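Local coordinates for CD180 antigen (Mus musculus, PDB 3T6Q), which may cooperate with MD-1 and TLR4 in the innate response of B cells to bacterial lipopolysaccharide, leading to NF-kappa-B activation, at residues 264-269 against 283-288; 301-306 against 325-330; 312-317 against 335-340; 367-372 against 396-401. All coordinates share one frame; numbering follows the deposited sequence. Where two conformers were deposited one is given.

In the fold
All four contacts join successive turns of the leucine-rich-repeat solenoid and are partly buried. Interaction 2 pairs parallel strands 305-307 and 329-331, leucines inside and Ser301, Thr302 and Pro325 exposed; it touches interaction 1 where Leu283 meets Lys305. Interaction 1 lies one repeat earlier, joining the loop after strand 255-260 to the end of strand 282-284 and the turn after it, with Phe266, Leu285 and Thr288 buried and Phe267 exposed. Interaction 3 follows the same two strands as interaction 2 and relies on an asparagine side chain and a single backbone bridge, with lysines and glutamates outward. Interaction 4 buries a vicinal disulfide, Leu372 and Phe396, bonds an asparagine side chain to a turn's backbone and leaves Lys397 exposed.

Interaction 1: 264-269 against 283-288; sequences HYFFNI and LDLTAT
Phe266 carries the side-chain contact, its ring crossing Leu285 at about a right angle. CD2 of Leu285 stands over one face of the Phe266 ring, 4.0 Å from the centroid and 24° off the normal, a CH-pi contact displaced toward the rim, with CZ of Phe266 the nearest ring atom. Thr288 comes in obliquely beside it: its methyl CG2 lies 3.6 Å from CD2 of Phe266. The chi1 of Thr288 (50°) places OG1 between its own backbone N and carbonyl carbon, where it donates to Leu285 O at 2.8 Å, while CG2 is left on the side of Phe266. Backbone bonds fix the same pair. The N-H of Phe266 reaches Thr288 O at 3.0 Å, and Phe267 N adds a weak bond to that oxygen. Close by, CA of Thr288 approaches His264 O at 3.2 Å as a CA-H...O contact. His264 itself turns elsewhere, its NE2 bonded to Leu232 O. Within 283-288, OD1 of Asp284 accepts from Thr286 N, an Asx turn at the end of strand 282-284, and also from Thr286 OG1. The arrangement belongs to the leucine-rich-repeat solenoid, whose interior is filled by residues such as Leu285 and Phe266 from successive turns.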
# COMPACT_ATOMS: atom_id res chain seq x y z
N HIS A 264 -22.57 11.69 -12.47
CA HIS A 264 -22.21 11.74 -13.90
C HIS A 264 -22.81 12.94 -14.54
O HIS A 264 -23.83 13.50 -14.06
CB HIS A 264 -22.65 10.46 -14.63
CG HIS A 264 -21.85 9.25 -14.23
ND1 HIS A 264 -20.57 9.05 -14.68
CD2 HIS A 264 -22.13 8.22 -13.35
CE1 HIS A 264 -20.09 7.92 -14.13
NE2 HIS A 264 -21.03 7.42 -13.30
N TYR A 265 -22.21 13.36 -15.65
CA TYR A 265 -22.64 14.60 -16.29
C TYR A 265 -23.72 14.34 -17.34
O TYR A 265 -23.41 14.08 -18.50
CB TYR A 265 -21.43 15.32 -16.89
CG TYR A 265 -21.69 16.74 -17.35
CD1 TYR A 265 -21.50 17.10 -18.70
CD2 TYR A 265 -22.11 17.73 -16.45
CE1 TYR A 265 -21.72 18.40 -19.12
CE2 TYR A 265 -22.32 19.04 -16.87
CZ TYR A 265 -22.13 19.35 -18.21
OH TYR A 265 -22.34 20.63 -18.64
N PHE A 266 -24.99 14.41 -16.92
CA PHE A 266 -26.12 14.22 -17.81
C PHE A 266 -26.61 15.49 -18.54
O PHE A 266 -27.00 15.38 -19.69
CB PHE A 266 -27.32 13.56 -17.10
CG PHE A 266 -27.19 12.06 -16.89
CD1 PHE A 266 -27.96 11.15 -17.66
CD2 PHE A 266 -26.37 11.52 -15.88
CE1 PHE A 266 -27.87 9.76 -17.42
CE2 PHE A 266 -26.28 10.14 -15.64
CZ PHE A 266 -27.02 9.26 -16.42
N PHE A 267 -26.56 16.66 -17.90
CA PHE A 267 -26.99 17.95 -18.55
C PHE A 267 -27.23 17.89 -20.08
O PHE A 267 -26.38 17.41 -20.83
CB PHE A 267 -25.97 19.07 -18.23
CG PHE A 267 -26.32 20.41 -18.85
CD1 PHE A 267 -25.63 20.88 -19.97
CD2 PHE A 267 -27.36 21.20 -18.32
CE1 PHE A 267 -25.95 22.11 -20.56
CE2 PHE A 267 -27.69 22.42 -18.91
CZ PHE A 267 -26.98 22.88 -20.03
N ASN A 268 -28.39 18.38 -20.54
CA ASN A 268 -28.72 18.38 -22.00
C ASN A 268 -28.81 16.96 -22.59
O ASN A 268 -28.32 16.64 -23.68
CB ASN A 268 -27.80 19.28 -22.87
CG ASN A 268 -28.42 19.60 -24.24
OD1 ASN A 268 -27.74 19.67 -25.26
ND2 ASN A 268 -29.71 19.77 -24.27
N ILE A 269 -29.49 16.15 -21.83
CA ILE A 269 -29.76 14.77 -22.10
C ILE A 269 -30.65 14.56 -23.37
O ILE A 269 -31.60 15.31 -23.61
CB ILE A 269 -30.43 14.27 -20.80
CG1 ILE A 269 -30.56 12.80 -20.71
CG2 ILE A 269 -31.82 14.87 -20.61
CD1 ILE A 269 -31.21 12.43 -19.41
N LEU A 283 -34.31 4.23 -10.18
CA LEU A 283 -33.24 4.93 -10.89
C LEU A 283 -32.82 6.16 -10.05
O LEU A 283 -33.66 6.98 -9.63
CB LEU A 283 -33.68 5.36 -12.30
CG LEU A 283 -32.84 6.41 -13.05
CD1 LEU A 283 -31.47 5.78 -13.36
CD2 LEU A 283 -33.60 6.74 -14.31
N ASP A 284 -31.53 6.26 -9.81
CA ASP A 284 -31.01 7.38 -8.98
C ASP A 284 -30.10 8.28 -9.82
O ASP A 284 -29.00 7.88 -10.21
CB ASP A 284 -30.23 6.84 -7.77
CG ASP A 284 -29.96 7.93 -6.72
OD1 ASP A 284 -29.57 9.07 -7.11
OD2 ASP A 284 -30.20 7.64 -5.52
N LEU A 285 -30.54 9.52 -10.03
CA LEU A 285 -29.76 10.50 -10.82
C LEU A 285 -29.32 11.71 -9.97
O LEU A 285 -29.32 12.85 -10.45
CB LEU A 285 -30.57 10.93 -12.03
CG LEU A 285 -30.89 9.79 -13.04
CD1 LEU A 285 -31.93 10.27 -14.05
CD2 LEU A 285 -29.63 9.34 -13.78
N THR A 286 -28.98 11.44 -8.70
CA THR A 286 -28.56 12.46 -7.75
C THR A 286 -27.38 13.28 -8.30
O THR A 286 -26.37 12.71 -8.76
CB THR A 286 -28.15 11.84 -6.41
OG1 THR A 286 -29.29 11.25 -5.80
CG2 THR A 286 -27.58 12.96 -5.44
N ALA A 287 -27.54 14.60 -8.30
CA ALA A 287 -26.42 15.52 -8.63
C ALA A 287 -25.80 15.27 -10.01
O ALA A 287 -24.58 15.24 -10.13
CB ALA A 287 -25.35 15.46 -7.53
N THR A 288 -26.64 15.13 -11.03
CA THR A 288 -26.16 14.81 -12.38
C THR A 288 -26.21 16.02 -13.31
O THR A 288 -26.15 15.86 -14.55
CB THR A 288 -26.95 13.64 -13.02
OG1 THR A 288 -28.38 13.87 -12.91
CG2 THR A 288 -26.52 12.27 -12.36

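Interaction 2: 301-306 against 325-330; sequences STLKKL and PSLTHL
Lys305 and His329 lie side by side on one face of two parallel strands of adjacent leucine-rich repeats, with Leu306 beside Leu330 on the other face of the sheet. Backbone bonds set the register. The oxygen of Lys304 accepts from both Thr328 N at 2.7 Å and His329 N at 3.0 Å, the first on a lone pair in the carbonyl plane, the second almost in line with the carbonyl. One residue on, Leu306 N donates to His329 O. Apolar contacts fill the solenoid interior: Leu327 CD2 packs on Leu306 CB at 3.8 Å and also meets Leu303 CD2, these last two leucines lying side by side and pointing the same way. Farther along, Leu306 and Leu330 repeat that arrangement. Polar side chains and water join the earlier residues. Ser326 OG donates to Ser301 O at 2.7 Å, and one water links Leu303 O to Ser326 N. Lys304 bends back, its NZ bonding Thr302 O within its own segment and Gln281 OE1 of the preceding repeat. A CH-pi contact completes the set: the Lys305 chain, extended beyond CG, runs alongside the imidazole, and Lys305 CE sits 3.8 Å above the centre of the His329 ring, 8° off the normal.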
# COMPACT_ATOMS: atom_id res chain seq x y z
N SER A 301 -41.28 3.98 -18.52
CA SER A 301 -42.73 4.04 -18.29
C SER A 301 -43.22 3.10 -17.14
O SER A 301 -44.34 3.30 -16.61
CB SER A 301 -43.45 3.72 -19.62
OG SER A 301 -43.43 2.32 -19.80
N THR A 302 -42.43 2.09 -16.78
CA THR A 302 -42.73 1.19 -15.63
C THR A 302 -41.78 1.34 -14.42
O THR A 302 -41.88 0.57 -13.45
CB THR A 302 -42.89 -0.31 -16.03
OG1 THR A 302 -41.62 -0.86 -16.36
CG2 THR A 302 -43.85 -0.47 -17.26
N LEU A 303 -40.93 2.38 -14.44
CA LEU A 303 -40.10 2.71 -13.29
C LEU A 303 -40.98 3.02 -12.07
O LEU A 303 -41.99 3.72 -12.22
CB LEU A 303 -39.24 3.97 -13.61
CG LEU A 303 -38.15 4.32 -12.60
CD1 LEU A 303 -37.01 3.32 -12.72
CD2 LEU A 303 -37.73 5.77 -12.86
N LYS A 304 -40.60 2.52 -10.88
CA LYS A 304 -41.35 2.77 -9.66
C LYS A 304 -40.76 3.91 -8.78
O LYS A 304 -41.50 4.67 -8.14
CB LYS A 304 -41.47 1.48 -8.84
CG LYS A 304 -42.01 0.28 -9.66
CD LYS A 304 -43.39 0.55 -10.28
CE LYS A 304 -44.02 -0.78 -10.77
NZ LYS A 304 -43.09 -1.36 -11.79
N LYS A 305 -39.44 4.01 -8.75
CA LYS A 305 -38.78 4.98 -7.84
C LYS A 305 -37.77 5.79 -8.62
O LYS A 305 -36.97 5.21 -9.36
CB LYS A 305 -38.09 4.30 -6.64
CG LYS A 305 -39.05 3.37 -5.87
CD LYS A 305 -38.45 2.88 -4.54
CE LYS A 305 -39.32 1.81 -3.89
NZ LYS A 305 -38.98 1.71 -2.44
N LEU A 306 -37.80 7.10 -8.44
CA LEU A 306 -36.91 7.99 -9.16
C LEU A 306 -36.31 9.03 -8.18
O LEU A 306 -37.04 9.65 -7.40
CB LEU A 306 -37.66 8.72 -10.30
CG LEU A 306 -36.88 9.71 -11.17
CD1 LEU A 306 -35.71 9.05 -11.93
CD2 LEU A 306 -37.83 10.45 -12.14
N PRO A 325 -45.30 7.33 -15.74
CA PRO A 325 -46.65 7.10 -15.22
C PRO A 325 -46.77 6.03 -14.11
O PRO A 325 -47.77 6.04 -13.35
CB PRO A 325 -47.45 6.66 -16.45
CG PRO A 325 -46.41 6.10 -17.39
CD PRO A 325 -45.19 6.95 -17.17
N SER A 326 -45.77 5.14 -13.96
CA SER A 326 -45.86 4.10 -12.91
C SER A 326 -45.26 4.53 -11.55
O SER A 326 -45.34 3.78 -10.57
CB SER A 326 -45.19 2.78 -13.36
OG SER A 326 -45.79 2.35 -14.56
N LEU A 327 -44.66 5.72 -11.47
CA LEU A 327 -43.92 6.08 -10.23
C LEU A 327 -44.72 5.98 -8.94
O LEU A 327 -45.86 6.47 -8.87
CB LEU A 327 -43.39 7.51 -10.26
CG LEU A 327 -42.04 7.88 -10.83
CD1 LEU A 327 -41.62 9.25 -10.26
CD2 LEU A 327 -40.97 6.81 -10.68
N THR A 328 -44.14 5.32 -7.94
CA THR A 328 -44.75 5.31 -6.62
C THR A 328 -43.94 6.21 -5.65
O THR A 328 -44.49 6.66 -4.64
CB THR A 328 -44.82 3.86 -6.03
OG1 THR A 328 -43.50 3.29 -6.03
CG2 THR A 328 -45.73 2.99 -6.90
N HIS A 329 -42.65 6.39 -5.94
CA HIS A 329 -41.76 7.20 -5.09
C HIS A 329 -40.97 8.18 -5.94
O HIS A 329 -40.33 7.80 -6.93
CB HIS A 329 -40.73 6.30 -4.36
CG HIS A 329 -41.38 5.21 -3.48
ND1 HIS A 329 -41.11 5.09 -2.16
CD2 HIS A 329 -42.30 4.20 -3.79
CE1 HIS A 329 -41.83 4.06 -1.65
NE2 HIS A 329 -42.57 3.53 -2.65
N LEU A 330 -40.97 9.44 -5.51
CA LEU A 330 -40.24 10.51 -6.22
C LEU A 330 -39.54 11.40 -5.19
O LEU A 330 -40.20 11.93 -4.31
CB LEU A 330 -41.23 11.38 -7.04
CG LEU A 330 -40.58 12.62 -7.73
CD1 LEU A 330 -39.53 12.20 -8.76
CD2 LEU A 330 -41.67 13.44 -8.41
O HOH W 1 -42.93 5.17 -14.44
O HOH W 2 -45.78 -0.43 -13.67

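Interaction 3: 312-317 against 335-340; sequences KFENLC and NTKRLE
Asn335 grips the backbone of Phe313 from both ends of its amide, and this is the tight part of the contact. Its OD1 accepts from Phe313 N at 3.1 Å, on a lone pair in the carbonyl plane, while ND2 donates to Phe313 O at 2.7 Å. The second hydrogen of ND2 goes to Lys337 O, so three bonds hold the buried amide. CG of Asn335, anti to the backbone N (chi1 -161°), carries the amide toward Phe313, its plane turned only 14° from that of the Phe313 ring. Beyond it, Leu339 CD1 packs against Phe313 CB at 3.9 Å. A single backbone bridge closes this side: Glu340 N donates to Glu314 O nearly straight, at 172°, and Leu316 N to Glu340 O at 2.8 Å. The outward side is looser. The exposed Lys337 brings CE to 3.7 Å from Lys312 O, and Thr336 OG1 lies 3.4 Å from Lys312 CB. A water donates to both Glu314 O and Arg338 O, beside the direct bond. Segment 312-317 follows strand 305-307, and segment 335-340 comes after strand 329-331; the contact thus joins the loops behind two neighbouring parallel strands, in consecutive leucine-rich repeats. Asn335 N is bonded to Asp360 beyond strand 354-356, while the disulfide Cys317-Cys345 ties the segment 312-317 to the loop leading into that strand.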
# COMPACT_ATOMS: atom_id res chain seq x y z
N LYS A 312 -30.63 20.87 -10.84
CA LYS A 312 -30.80 22.31 -10.96
C LYS A 312 -32.00 22.71 -11.79
O LYS A 312 -31.91 23.56 -12.64
CB LYS A 312 -29.50 23.05 -11.40
CG LYS A 312 -28.72 22.35 -12.47
CD LYS A 312 -27.39 23.03 -12.81
CE LYS A 312 -26.98 22.63 -14.24
NZ LYS A 312 -25.63 23.13 -14.64
N PHE A 313 -33.14 22.10 -11.50
CA PHE A 313 -34.40 22.49 -12.15
C PHE A 313 -34.83 23.85 -11.67
O PHE A 313 -34.56 24.21 -10.50
CB PHE A 313 -35.51 21.48 -11.80
CG PHE A 313 -35.16 20.05 -12.19
CD1 PHE A 313 -35.16 19.67 -13.53
CD2 PHE A 313 -34.77 19.12 -11.22
CE1 PHE A 313 -34.77 18.37 -13.89
CE2 PHE A 313 -34.40 17.83 -11.56
CZ PHE A 313 -34.40 17.45 -12.90
N GLU A 314 -35.51 24.60 -12.53
CA GLU A 314 -36.14 25.86 -12.12
C GLU A 314 -37.58 25.63 -11.72
O GLU A 314 -38.12 26.32 -10.86
CB GLU A 314 -36.11 26.87 -13.27
CG GLU A 314 -34.69 27.33 -13.58
CD GLU A 314 -34.57 27.96 -14.96
OE1 GLU A 314 -35.58 28.50 -15.47
OE2 GLU A 314 -33.45 27.91 -15.52
N ASN A 315 -38.21 24.65 -12.36
CA ASN A 315 -39.64 24.42 -12.18
C ASN A 315 -39.84 22.90 -12.08
O ASN A 315 -39.07 22.14 -12.67
CB ASN A 315 -40.41 25.05 -13.38
CG ASN A 315 -41.91 25.19 -13.13
OD1 ASN A 315 -42.46 26.29 -13.24
ND2 ASN A 315 -42.58 24.10 -12.82
N LEU A 316 -40.85 22.47 -11.34
CA LEU A 316 -41.22 21.06 -11.26
C LEU A 316 -41.75 20.51 -12.59
O LEU A 316 -41.56 19.35 -12.90
CB LEU A 316 -42.28 20.81 -10.20
CG LEU A 316 -42.13 19.73 -9.11
CD1 LEU A 316 -43.50 19.34 -8.59
CD2 LEU A 316 -41.28 18.51 -9.41
N CYS A 317 -42.38 21.36 -13.39
CA CYS A 317 -42.85 20.94 -14.72
C CYS A 317 -41.69 20.50 -15.68
O CYS A 317 -41.91 19.73 -16.58
CB CYS A 317 -43.75 21.99 -15.36
SG CYS A 317 -45.51 21.86 -14.87
N ASN A 335 -32.45 20.54 -4.43
CA ASN A 335 -32.29 21.25 -5.73
C ASN A 335 -31.45 22.52 -5.54
O ASN A 335 -31.64 23.23 -4.54
CB ASN A 335 -33.66 21.68 -6.25
CG ASN A 335 -33.65 21.99 -7.73
OD1 ASN A 335 -33.58 21.09 -8.56
ND2 ASN A 335 -33.78 23.26 -8.08
N THR A 336 -30.55 22.86 -6.46
CA THR A 336 -29.55 23.91 -6.14
C THR A 336 -30.05 25.30 -6.48
O THR A 336 -29.41 26.27 -6.15
CB THR A 336 -28.20 23.65 -6.80
OG1 THR A 336 -28.41 23.73 -8.20
CG2 THR A 336 -27.69 22.22 -6.40
N LYS A 337 -31.19 25.39 -7.14
CA LYS A 337 -31.86 26.67 -7.39
C LYS A 337 -33.16 26.63 -6.57
O LYS A 337 -33.67 25.55 -6.25
CB LYS A 337 -32.24 26.78 -8.89
CG LYS A 337 -31.05 26.93 -9.80
CD LYS A 337 -31.47 27.19 -11.24
CE LYS A 337 -30.34 26.85 -12.18
NZ LYS A 337 -29.29 27.90 -12.25
N ARG A 338 -33.74 27.78 -6.28
CA ARG A 338 -35.14 27.81 -5.79
C ARG A 338 -36.07 27.03 -6.74
O ARG A 338 -36.12 27.31 -7.93
CB ARG A 338 -35.59 29.29 -5.70
CG ARG A 338 -36.87 29.58 -4.92
CD ARG A 338 -38.15 28.91 -5.42
NE ARG A 338 -39.33 29.80 -5.38
CZ ARG A 338 -40.61 29.42 -5.24
NH1 ARG A 338 -41.54 30.36 -5.26
NH2 ARG A 338 -40.99 28.12 -5.05
N LEU A 339 -36.84 26.07 -6.24
CA LEU A 339 -37.67 25.27 -7.12
C LEU A 339 -39.08 25.83 -7.12
O LEU A 339 -39.69 25.91 -6.07
CB LEU A 339 -37.68 23.81 -6.64
CG LEU A 339 -38.48 22.81 -7.51
CD1 LEU A 339 -37.85 22.67 -8.91
CD2 LEU A 339 -38.55 21.46 -6.81
N GLU A 340 -39.61 26.19 -8.29
CA GLU A 340 -41.02 26.58 -8.39
C GLU A 340 -41.84 25.30 -8.63
O GLU A 340 -41.58 24.56 -9.57
CB GLU A 340 -41.18 27.57 -9.58
CG GLU A 340 -42.64 27.82 -9.94
CD GLU A 340 -43.45 28.37 -8.75
OE1 GLU A 340 -43.03 29.38 -8.15
OE2 GLU A 340 -44.50 27.78 -8.40
O HOH W 3 -37.55 28.95 -10.01

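Interaction 4: 367-372 against 396-401; sequences CCNLQL and FKECPQ
Asn369 meets the turn formed by residues 396-399 through its side-chain oxygen, which points at the backbone N-H groups of the turn. OD1 of Asn369 accepts from Glu398 N at 3.3 Å with an angle of 157° at the hydrogen, and a weaker, more bent bond comes from Lys397 N at 2.9 Å. The amide is thus held at the corner of the type I turn, whose own closing bond runs from Cys399 N to Phe396 O. The other end of the amide, ND2, donates to Glu394 O, two residues before the turn, which fixes how the group is rotated. The segments belong to successive repeats of the leucine-rich-repeat solenoid, and the contact lies in the loops away from its parallel strands: segment 367-372 leads to strand 380-382, whereas segment 396-401 leads to strand 404-406. Here Cys367 and Cys368 form a vicinal disulfide across a cis peptide bond, an uncommon link between neighbours in sequence. Sulfur and apolar contacts fill the buried side. Cys368 SG reaches CE1 of Phe396 at 3.5 Å and approaches the ring obliquely, 49° off the normal, in a sulfur-aromatic contact. Leu372 CD1 lies at the edge of that ring, near its plane. Both Leu372 and Phe396 pack on Leu381 of strand 380-382. On the more exposed side the aliphatic part of Glu398 lies against backbone oxygens, CB near Leu372 O and CG 3.2 Å from Asn369 O, while its carboxylate OE2 accepts from Asn374 N.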
# COMPACT_ATOMS: atom_id res chain seq x y z
N CYS A 367 -50.54 26.94 -0.74
CA CYS A 367 -50.09 25.54 -0.87
C CYS A 367 -51.20 24.72 -0.21
O CYS A 367 -51.87 25.25 0.67
CB CYS A 367 -48.74 25.36 -0.13
SG CYS A 367 -47.77 23.89 -0.63
N CYS A 368 -51.44 23.46 -0.62
CA CYS A 368 -50.68 22.75 -1.64
C CYS A 368 -51.58 22.06 -2.67
O CYS A 368 -51.11 21.17 -3.37
CB CYS A 368 -49.78 21.69 -0.99
SG CYS A 368 -48.70 22.33 0.33
N ASN A 369 -52.86 22.45 -2.76
CA ASN A 369 -53.79 21.87 -3.73
C ASN A 369 -53.42 22.06 -5.18
O ASN A 369 -53.55 21.12 -5.96
CB ASN A 369 -55.21 22.39 -3.48
CG ASN A 369 -55.65 22.06 -2.07
OD1 ASN A 369 -55.59 20.88 -1.67
ND2 ASN A 369 -56.03 23.09 -1.29
N LEU A 370 -52.95 23.25 -5.55
CA LEU A 370 -52.57 23.42 -6.94
C LEU A 370 -51.31 22.60 -7.27
O LEU A 370 -51.19 21.99 -8.34
CB LEU A 370 -52.29 24.91 -7.23
CG LEU A 370 -53.36 26.00 -6.98
CD1 LEU A 370 -53.20 27.23 -7.86
CD2 LEU A 370 -54.78 25.50 -7.09
N GLN A 371 -50.34 22.64 -6.35
CA GLN A 371 -49.03 22.02 -6.57
C GLN A 371 -49.09 20.50 -6.63
O GLN A 371 -48.39 19.87 -7.43
CB GLN A 371 -48.04 22.48 -5.48
CG GLN A 371 -47.79 24.00 -5.51
CD GLN A 371 -48.80 24.82 -4.71
OE1 GLN A 371 -49.83 24.32 -4.28
NE2 GLN A 371 -48.51 26.11 -4.53
N LEU A 372 -49.93 19.94 -5.78
CA LEU A 372 -50.10 18.48 -5.65
C LEU A 372 -51.39 17.97 -6.31
O LEU A 372 -51.91 16.91 -5.93
CB LEU A 372 -50.12 18.11 -4.17
CG LEU A 372 -48.92 18.61 -3.32
CD1 LEU A 372 -49.20 18.30 -1.87
CD2 LEU A 372 -47.62 18.01 -3.80
N PHE A 396 -54.61 20.35 1.91
CA PHE A 396 -54.15 19.07 1.41
C PHE A 396 -55.35 18.24 0.89
O PHE A 396 -55.34 17.02 0.94
CB PHE A 396 -53.32 18.35 2.50
CG PHE A 396 -52.07 19.12 2.91
CD1 PHE A 396 -50.89 19.01 2.16
CD2 PHE A 396 -52.09 20.00 3.99
CE1 PHE A 396 -49.74 19.74 2.52
CE2 PHE A 396 -50.97 20.73 4.35
CZ PHE A 396 -49.78 20.61 3.61
N LYS A 397 -56.34 18.94 0.34
CA LYS A 397 -57.54 18.30 -0.20
C LYS A 397 -57.17 17.35 -1.32
O LYS A 397 -57.78 16.30 -1.45
CB LYS A 397 -58.53 19.36 -0.71
CG LYS A 397 -59.86 18.74 -1.10
CD LYS A 397 -60.77 19.73 -1.81
CE LYS A 397 -60.50 19.68 -3.31
NZ LYS A 397 -61.65 20.18 -4.10
N GLU A 398 -56.16 17.70 -2.12
CA GLU A 398 -55.66 16.81 -3.19
C GLU A 398 -55.00 15.50 -2.74
O GLU A 398 -54.88 14.58 -3.56
CB GLU A 398 -54.72 17.57 -4.15
CG GLU A 398 -55.42 18.66 -4.97
CD GLU A 398 -56.51 18.12 -5.92
OE1 GLU A 398 -57.64 18.64 -5.88
OE2 GLU A 398 -56.25 17.19 -6.71
N CYS A 399 -54.63 15.39 -1.45
CA CYS A 399 -54.02 14.18 -0.90
C CYS A 399 -54.67 13.71 0.37
O CYS A 399 -54.00 13.68 1.42
CB CYS A 399 -52.55 14.37 -0.59
SG CYS A 399 -51.68 15.17 -1.93
N PRO A 400 -55.93 13.30 0.28
CA PRO A 400 -56.68 12.91 1.49
C PRO A 400 -56.15 11.69 2.23
O PRO A 400 -56.49 11.51 3.39
CB PRO A 400 -58.10 12.65 0.96
CG PRO A 400 -57.94 12.34 -0.48
CD PRO A 400 -56.70 13.04 -0.96
N GLN A 401 -55.31 10.87 1.58
CA GLN A 401 -54.81 9.62 2.18
C GLN A 401 -53.49 9.79 2.90
O GLN A 401 -52.88 8.79 3.25
CB GLN A 401 -54.60 8.51 1.12
CG GLN A 401 -55.72 8.38 0.11
CD GLN A 401 -56.86 7.57 0.64
OE1 GLN A 401 -57.23 6.55 0.04
NE2 GLN A 401 -57.42 8.00 1.75